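Local coordinates for ATP phosphoribosyltransferase (Methanobacterium thermoautotrophicum, PDB 2VD3), which probably catalyses the condensation of ATP with 5-phosphoribose 1-diphosphate, the first step of histidine biosynthesis, and may set the rate of the pathway, at residues Leu75-Glu87 / Leu180-Tyr193. Residues are numbered along the deposited sequence; the frame is centred on the assembly and turned at random. Where two conformers were deposited one is given.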
ATOM      1  N   LEU A  75      14.840 -22.674   4.873  1.00 42.70           N
ATOM      2  CA  LEU A  75      15.303 -22.168   3.584  1.00 42.69           C
ATOM      3  C   LEU A  75      16.706 -22.695   3.282  1.00 42.31           C
ATOM      4  O   LEU A  75      16.964 -23.160   2.178  1.00 42.47           O
ATOM      5  CB  LEU A  75      15.216 -20.626   3.525  1.00 42.50           C
ATOM      6  CG  LEU A  75      13.809 -20.031   3.789  1.00 43.33           C
ATOM      7  CD1 LEU A  75      13.815 -18.511   3.886  1.00 41.66           C
ATOM      8  CD2 LEU A  75      12.783 -20.483   2.751  1.00 42.27           C
ATOM      9  N   ILE A  76      17.581 -22.669   4.287  1.00 42.26           N
ATOM     10  CA  ILE A  76      18.924 -23.248   4.186  1.00 42.31           C
ATOM     11  C   ILE A  76      18.844 -24.724   3.794  1.00 42.60           C
ATOM     12  O   ILE A  76      19.550 -25.170   2.894  1.00 43.08           O
ATOM     13  CB  ILE A  76      19.730 -23.102   5.514  1.00 42.63           C
ATOM     14  CG1 ILE A  76      19.812 -21.630   5.947  1.00 41.80           C
ATOM     15  CG2 ILE A  76      21.116 -23.707   5.369  1.00 41.74           C
ATOM     16  CD1 ILE A  76      20.422 -21.404   7.313  1.00 41.34           C
ATOM     17  N   VAL A  77      17.970 -25.477   4.451  1.00 42.58           N
ATOM     18  CA  VAL A  77      17.842 -26.894   4.140  1.00 42.58           C
ATOM     19  C   VAL A  77      17.232 -27.129   2.761  1.00 42.57           C
ATOM     20  O   VAL A  77      17.730 -27.974   2.013  1.00 42.47           O
ATOM     21  CB  VAL A  77      17.079 -27.668   5.234  1.00 42.68           C
ATOM     22  CG1 VAL A  77      16.639 -29.035   4.721  1.00 42.19           C
ATOM     23  CG2 VAL A  77      17.969 -27.836   6.458  1.00 42.57           C
ATOM     24  N   GLU A  78      16.181 -26.371   2.424  1.00 42.33           N
ATOM     25  CA  GLU A  78      15.489 -26.531   1.141  1.00 42.18           C
ATOM     26  C   GLU A  78      16.427 -26.341  -0.052  1.00 42.69           C
ATOM     27  O   GLU A  78      16.427 -27.143  -0.989  1.00 42.51           O
ATOM     28  CB  GLU A  78      14.292 -25.578   1.038  1.00 42.07           C
ATOM     29  CG  GLU A  78      13.483 -25.709  -0.259  1.00 41.34           C
ATOM     30  CD  GLU A  78      12.687 -27.014  -0.360  1.00 41.39           C
ATOM     31  OE1 GLU A  78      12.479 -27.689   0.676  1.00 41.02           O
ATOM     32  OE2 GLU A  78      12.260 -27.357  -1.483  1.00 41.06           O
ATOM     33  N   ARG A  79      17.228 -25.283  -0.001  1.00 43.00           N
ATOM     34  CA  ARG A  79      18.232 -25.027  -1.026  1.00 43.56           C
ATOM     35  C   ARG A  79      19.377 -26.015  -1.002  1.00 43.58           C
ATOM     36  O   ARG A  79      20.068 -26.185  -2.006  1.00 43.68           O
ATOM     37  CB  ARG A  79      18.817 -23.635  -0.842  1.00 43.78           C
ATOM     38  CG  ARG A  79      17.874 -22.535  -1.188  1.00 45.01           C
ATOM     39  CD  ARG A  79      17.901 -22.271  -2.666  1.00 46.94           C
ATOM     40  NE  ARG A  79      17.549 -20.881  -2.895  1.00 49.30           N
ATOM     41  CZ  ARG A  79      17.867 -20.177  -3.970  1.00 50.04           C
ATOM     42  NH1 ARG A  79      17.468 -18.911  -4.052  1.00 50.47           N
ATOM     43  NH2 ARG A  79      18.570 -20.725  -4.954  1.00 49.63           N
ATOM     44  N   GLY A  80      19.601 -26.643   0.147  1.00 43.80           N
ATOM     45  CA  GLY A  80      20.752 -27.522   0.314  1.00 44.52           C
ATOM     46  C   GLY A  80      22.076 -26.805   0.099  1.00 44.93           C
ATOM     47  O   GLY A  80      23.061 -27.428  -0.274  1.00 44.81           O
ATOM     48  N   SER A  81      22.091 -25.497   0.363  1.00 45.37           N
ATOM     49  CA  SER A  81      23.259 -24.642   0.131  1.00 45.81           C
ATOM     50  C   SER A  81      24.439 -25.035   1.005  1.00 45.62           C
ATOM     51  O   SER A  81      24.252 -25.501   2.135  1.00 45.79           O
ATOM     52  CB  SER A  81      22.892 -23.180   0.411  1.00 46.18           C
ATOM     53  OG  SER A  81      21.856 -22.737  -0.459  1.00 47.28           O
ATOM     54  N   ASP A  82      25.651 -24.837   0.492  1.00 45.23           N
ATOM     55  CA  ASP A  82      26.856 -25.194   1.231  1.00 44.84           C
ATOM     56  C   ASP A  82      27.331 -24.018   2.077  1.00 44.93           C
ATOM     57  O   ASP A  82      28.063 -23.140   1.604  1.00 44.87           O
ATOM     58  CB  ASP A  82      27.942 -25.699   0.283  1.00 44.74           C
ATOM     59  CG  ASP A  82      29.301 -25.825   0.950  1.00 44.68           C
ATOM     60  OD1 ASP A  82      30.308 -25.582   0.264  1.00 44.90           O
ATOM     61  OD2 ASP A  82      29.372 -26.154   2.152  1.00 44.93           O
ATOM     62  N   VAL A  83      26.907 -24.023   3.340  1.00 44.95           N
ATOM     63  CA  VAL A  83      27.176 -22.928   4.280  1.00 45.03           C
ATOM     64  C   VAL A  83      27.526 -23.458   5.677  1.00 45.22           C
ATOM     65  O   VAL A  83      27.122 -24.561   6.036  1.00 45.28           O
ATOM     66  CB  VAL A  83      25.950 -21.997   4.403  1.00 45.09           C
ATOM     67  CG1 VAL A  83      25.682 -21.292   3.081  1.00 45.19           C
ATOM     68  CG2 VAL A  83      24.711 -22.790   4.863  1.00 43.98           C
ATOM     69  N   GLU A  84      28.275 -22.671   6.452  1.00 45.32           N
ATOM     70  CA  GLU A  84      28.534 -22.972   7.867  1.00 45.70           C
ATOM     71  C   GLU A  84      27.485 -22.290   8.758  1.00 45.57           C
ATOM     72  O   GLU A  84      27.316 -21.085   8.667  1.00 45.41           O
ATOM     73  CB  GLU A  84      29.929 -22.480   8.285  1.00 45.61           C
ATOM     74  CG  GLU A  84      31.083 -22.905   7.374  1.00 47.27           C
ATOM     75  CD  GLU A  84      31.189 -24.414   7.219  1.00 47.54           C
ATOM     76  OE1 GLU A  84      31.497 -24.863   6.109  1.00 49.12           O
ATOM     77  OE2 GLU A  84      30.941 -25.155   8.192  1.00 47.95           O
ATOM     78  N   ILE A  85      26.792 -23.052   9.604  1.00 46.01           N
ATOM     79  CA  ILE A  85      25.875 -22.471  10.600  1.00 46.49           C
ATOM     80  C   ILE A  85      26.687 -22.054  11.826  1.00 46.49           C
ATOM     81  O   ILE A  85      27.330 -22.888  12.451  1.00 46.84           O
ATOM     82  CB  ILE A  85      24.726 -23.452  11.016  1.00 46.57           C
ATOM     83  CG1 ILE A  85      23.819 -23.778   9.824  1.00 46.51           C
ATOM     84  CG2 ILE A  85      23.887 -22.867  12.163  1.00 46.36           C
ATOM     85  CD1 ILE A  85      22.870 -24.952  10.073  1.00 46.65           C
ATOM     86  N   LEU A  86      26.645 -20.764  12.162  1.00 46.48           N
ATOM     87  CA  LEU A  86      27.415 -20.215  13.285  1.00 46.21           C
ATOM     88  C   LEU A  86      26.673 -20.177  14.622  1.00 46.42           C
ATOM     89  O   LEU A  86      27.251 -20.515  15.658  1.00 46.42           O
ATOM     90  CB  LEU A  86      27.942 -18.815  12.945  1.00 46.06           C
ATOM     91  CG  LEU A  86      29.017 -18.716  11.841  1.00 45.70           C
ATOM     92  CD1 LEU A  86      29.585 -17.309  11.788  1.00 43.08           C
ATOM     93  CD2 LEU A  86      30.136 -19.757  12.041  1.00 43.23           C
ATOM     94  N   GLU A  87      25.408 -19.751  14.596  1.00 46.28           N
ATOM     95  CA  GLU A  87      24.594 -19.588  15.804  1.00 46.44           C
ATOM     96  C   GLU A  87      23.134 -19.805  15.494  1.00 46.45           C
ATOM     97  O   GLU A  87      22.668 -19.463  14.406  1.00 46.65           O
ATOM     98  CB  GLU A  87      24.715 -18.168  16.377  1.00 46.69           C
ATOM     99  CG  GLU A  87      26.098 -17.720  16.802  1.00 47.36           C
ATOM    100  CD  GLU A  87      26.667 -18.551  17.930  1.00 47.45           C
ATOM    101  OE1 GLU A  87      27.890 -18.752  17.941  1.00 48.71           O
ATOM    102  OE2 GLU A  87      25.904 -18.995  18.808  1.00 48.52           O
ATOM    103  N   LEU A 180      10.089 -30.977   9.941  1.00 45.85           N
ATOM    104  CA  LEU A 180      11.293 -30.203  10.224  1.00 45.50           C
ATOM    105  C   LEU A 180      10.999 -29.127  11.257  1.00 44.99           C
ATOM    106  O   LEU A 180       9.959 -28.458  11.197  1.00 45.50           O
ATOM    107  CB  LEU A 180      11.826 -29.547   8.937  1.00 45.79           C
ATOM    108  CG  LEU A 180      13.094 -28.687   9.003  1.00 46.41           C
ATOM    109  CD1 LEU A 180      14.300 -29.406   8.389  1.00 46.73           C
ATOM    110  CD2 LEU A 180      12.855 -27.372   8.310  1.00 46.26           C
ATOM    111  N   GLU A 181      11.916 -28.972  12.206  1.00 44.42           N
ATOM    112  CA  GLU A 181      11.885 -27.851  13.130  1.00 44.02           C
ATOM    113  C   GLU A 181      12.788 -26.766  12.569  1.00 43.98           C
ATOM    114  O   GLU A 181      13.945 -27.019  12.210  1.00 43.98           O
ATOM    115  CB  GLU A 181      12.350 -28.261  14.529  1.00 43.87           C
ATOM    116  CG  GLU A 181      11.641 -29.471  15.120  0.50 43.48           C
ATOM    117  CD  GLU A 181      10.165 -29.238  15.393  0.50 42.99           C
ATOM    118  OE1 GLU A 181       9.681 -28.095  15.221  0.50 41.94           O
ATOM    119  OE2 GLU A 181       9.489 -30.210  15.791  0.50 43.18           O
ATOM    120  N   SER A 182      12.249 -25.564  12.468  1.00 43.71           N
ATOM    121  CA  SER A 182      12.996 -24.466  11.895  1.00 43.63           C
ATOM    122  C   SER A 182      13.197 -23.334  12.888  1.00 44.02           C
ATOM    123  O   SER A 182      12.344 -23.047  13.744  1.00 43.71           O
ATOM    124  CB  SER A 182      12.305 -23.938  10.647  1.00 43.39           C
ATOM    125  OG  SER A 182      13.095 -22.943  10.051  1.00 43.33           O
ATOM    126  N   SER A 183      14.345 -22.689  12.751  1.00 44.14           N
ATOM    127  CA  SER A 183      14.677 -21.555  13.561  1.00 44.68           C
ATOM    128  C   SER A 183      15.593 -20.693  12.715  1.00 44.90           C
ATOM    129  O   SER A 183      16.162 -21.175  11.725  1.00 44.83           O
ATOM    130  CB  SER A 183      15.368 -22.023  14.837  1.00 44.78           C
ATOM    131  OG  SER A 183      15.787 -20.930  15.627  1.00 46.43           O
ATOM    132  N   VAL A 184      15.716 -19.422  13.089  1.00 44.82           N
ATOM    133  CA  VAL A 184      16.592 -18.499  12.380  1.00 45.10           C
ATOM    134  C   VAL A 184      18.060 -18.708  12.772  1.00 45.35           C
ATOM    135  O   VAL A 184      18.406 -18.840  13.951  1.00 45.79           O
ATOM    136  CB  VAL A 184      16.166 -17.019  12.582  1.00 44.99           C
ATOM    137  CG1 VAL A 184      17.164 -16.096  11.914  1.00 45.24           C
ATOM    138  CG2 VAL A 184      14.786 -16.787  12.001  1.00 44.24           C
ATOM    139  N   LYS A 185      18.925 -18.723  11.770  1.00 45.53           N
ATOM    140  CA  LYS A 185      20.327 -19.028  11.993  1.00 45.34           C
ATOM    141  C   LYS A 185      21.203 -17.893  11.514  1.00 45.42           C
ATOM    142  O   LYS A 185      20.807 -17.142  10.635  1.00 45.63           O
ATOM    143  CB  LYS A 185      20.693 -20.317  11.257  1.00 44.89           C
ATOM    144  CG  LYS A 185      19.789 -21.480  11.570  1.00 44.33           C
ATOM    145  CD  LYS A 185      20.060 -22.032  12.959  1.00 44.58           C
ATOM    146  CE  LYS A 185      19.163 -23.225  13.266  1.00 44.32           C
ATOM    147  NZ  LYS A 185      19.554 -23.902  14.540  1.00 44.48           N
ATOM    148  N   LEU A 186      22.381 -17.753  12.121  1.00 46.05           N
ATOM    149  CA  LEU A 186      23.469 -16.955  11.547  1.00 45.68           C
ATOM    150  C   LEU A 186      24.375 -17.921  10.808  1.00 45.71           C
ATOM    151  O   LEU A 186      24.846 -18.909  11.388  1.00 45.65           O
ATOM    152  CB  LEU A 186      24.269 -16.222  12.632  1.00 45.75           C
ATOM    153  CG  LEU A 186      25.522 -15.460  12.152  1.00 45.68           C
ATOM    154  CD1 LEU A 186      25.160 -14.164  11.434  1.00 44.14           C
ATOM    155  CD2 LEU A 186      26.509 -15.183  13.293  1.00 45.46           C
ATOM    156  N   ILE A 187      24.615 -17.644   9.527  1.00 45.45           N
ATOM    157  CA  ILE A 187      25.444 -18.536   8.701  1.00 44.42           C
ATOM    158  C   ILE A 187      26.655 -17.831   8.128  1.00 44.71           C
ATOM    159  O   ILE A 187      26.747 -16.603   8.174  1.00 44.74           O
ATOM    160  CB  ILE A 187      24.653 -19.218   7.545  1.00 44.35           C
ATOM    161  CG1 ILE A 187      23.977 -18.180   6.643  1.00 43.68           C
ATOM    162  CG2 ILE A 187      23.665 -20.238   8.096  1.00 43.06           C
ATOM    163  CD1 ILE A 187      23.399 -18.763   5.362  1.00 43.94           C
ATOM    164  N   ALA A 188      27.583 -18.617   7.581  1.00 44.24           N
ATOM    165  CA  ALA A 188      28.819 -18.071   7.084  1.00 43.92           C
ATOM    166  C   ALA A 188      29.364 -18.836   5.888  1.00 43.90           C
ATOM    167  O   ALA A 188      29.233 -20.072   5.807  1.00 43.69           O
ATOM    168  CB  ALA A 188      29.871 -18.027   8.203  1.00 44.10           C
ATOM    169  N   ASN A 189      29.973 -18.083   4.973  1.00 43.20           N
ATOM    170  CA  ASN A 189      30.760 -18.649   3.911  1.00 43.16           C
ATOM    171  C   ASN A 189      32.031 -19.235   4.535  1.00 43.57           C
ATOM    172  O   ASN A 189      32.598 -18.656   5.468  1.00 43.68           O
ATOM    173  CB  ASN A 189      31.102 -17.562   2.892  1.00 43.12           C
ATOM    174  CG  ASN A 189      31.902 -18.084   1.731  1.00 42.42           C
ATOM    175  OD1 ASN A 189      33.126 -18.093   1.771  1.00 43.71           O
ATOM    176  ND2 ASN A 189      31.219 -18.533   0.692  1.00 41.69           N
ATOM    177  N   ARG A 190      32.466 -20.387   4.034  1.00 43.49           N
ATOM    178  CA  ARG A 190      33.640 -21.039   4.581  1.00 43.52           C
ATOM    179  C   ARG A 190      34.918 -20.284   4.230  1.00 43.50           C
ATOM    180  O   ARG A 190      35.778 -20.059   5.090  1.00 43.29           O
ATOM    181  CB  ARG A 190      33.718 -22.471   4.091  1.00 43.35           C
ATOM    182  CG  ARG A 190      34.749 -23.277   4.810  1.00 44.57           C
ATOM    183  CD  ARG A 190      34.726 -24.688   4.307  1.00 46.69           C
ATOM    184  NE  ARG A 190      35.801 -25.498   4.876  1.00 46.70           N
ATOM    185  CZ  ARG A 190      35.692 -26.194   6.002  1.00 46.38           C
ATOM    186  NH1 ARG A 190      36.717 -26.904   6.436  1.00 45.09           N
ATOM    187  NH2 ARG A 190      34.556 -26.169   6.696  1.00 46.67           N
ATOM    188  N   GLU A 191      35.031 -19.881   2.971  1.00 43.64           N
ATOM    189  CA  GLU A 191      36.197 -19.139   2.516  1.00 44.12           C
ATOM    190  C   GLU A 191      36.288 -17.794   3.230  1.00 44.31           C
ATOM    191  O   GLU A 191      37.386 -17.324   3.511  1.00 44.28           O
ATOM    192  CB  GLU A 191      36.159 -18.956   0.998  1.00 44.17           C
ATOM    193  CG  GLU A 191      37.516 -18.880   0.335  1.00 44.70           C
ATOM    194  N   SER A 192      35.134 -17.186   3.530  1.00 44.77           N
ATOM    195  CA  SER A 192      35.096 -15.919   4.268  1.00 45.34           C
ATOM    196  C   SER A 192      35.601 -16.102   5.694  1.00 45.76           C
ATOM    197  O   SER A 192      36.333 -15.251   6.221  1.00 45.61           O
ATOM    198  CB  SER A 192      33.684 -15.335   4.313  1.00 45.23           C
ATOM    199  OG  SER A 192      33.241 -14.948   3.030  1.00 46.20           O
ATOM    200  N   TYR A 193      35.202 -17.213   6.309  1.00 45.94           N
ATOM    201  CA  TYR A 193      35.516 -17.457   7.702  1.00 46.32           C
ATOM    202  C   TYR A 193      37.004 -17.677   7.921  1.00 46.12           C
ATOM    203  O   TYR A 193      37.583 -17.083   8.830  1.00 46.43           O
ATOM    204  CB  TYR A 193      34.700 -18.623   8.289  1.00 46.84           C
ATOM    205  CG  TYR A 193      34.932 -18.759   9.772  1.00 47.09           C
ATOM    206  CD1 TYR A 193      34.052 -18.181  10.688  1.00 47.12           C
ATOM    207  CD2 TYR A 193      36.068 -19.421  10.262  1.00 47.06           C
ATOM    208  CE1 TYR A 193      34.279 -18.285  12.060  1.00 47.88           C
ATOM    209  CE2 TYR A 193      36.308 -19.527  11.624  1.00 47.40           C
ATOM    210  CZ  TYR A 193      35.413 -18.955  12.518  1.00 48.28           C
ATOM    211  OH  TYR A 193      35.651 -19.062  13.868  1.00 48.54           O
TER
HETATM  212  O   HOH W   1      30.528 -21.899   2.881  1.00 45.30           O
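Glu-84 and Ala-188 form an antiparallel hydrogen-bonded pair, Glu-84 N giving to Ala-188 O at 2.8 Å and Glu-84 O accepting from Ala-188 N. Ile-85 and Ile-187 follow as a non-hydrogen-bonded pair. Leu-86 and Glu-87 then both face Leu-186, a classic beta bulge: Leu-186 O takes Leu-86 N at 2.7 Å and, weakly, Glu-87 N, while Leu-186 N gives to Glu-87 O.

From CB outward, Glu-84 first runs beside Ala-188 O, which lies 3.5 Å from CB and slightly farther from CG. The chain then bends at chi2 (-57°) and brings OE1 to the edge of the Arg-190 guanidinium, near its plane, in a salt bridge whose hydrogen bond, Arg-190 NH2 to Glu-84 OE1, is weak (3.4 Å); carboxylate and guanidinium are turned 61° apart. OE1 also lies along CB, CG and CD of Arg-190, while Glu-84 CD and OE2 stay farther from NH2. The side chain also comes within about 3 Å of a bound magnesium ion. A glutamine here would probably leave the Arg-190 charge without this acidic mate.

On the face of Ile-85 and Ile-187, Ile-187 CG2 meets Ile-76 CD1 tip to tip at 3.5 Å, and Ile-187 CD1 touches Val-83 CG1. The bulge turns Leu-86 toward the partner strand, where its CD1 rests 3.7 Å from Ala-188 CB.

In the mixed sheet of the ATP phosphoribosyltransferase domain, of the periplasmic-binding-protein-like clan, strand 84-88 thus pairs with the end of strand 173-188; helix 57-63 packs on Val-83 and Ile-187, and Leu-68 of strand 68-72 touches Leu-86 and Ala-188.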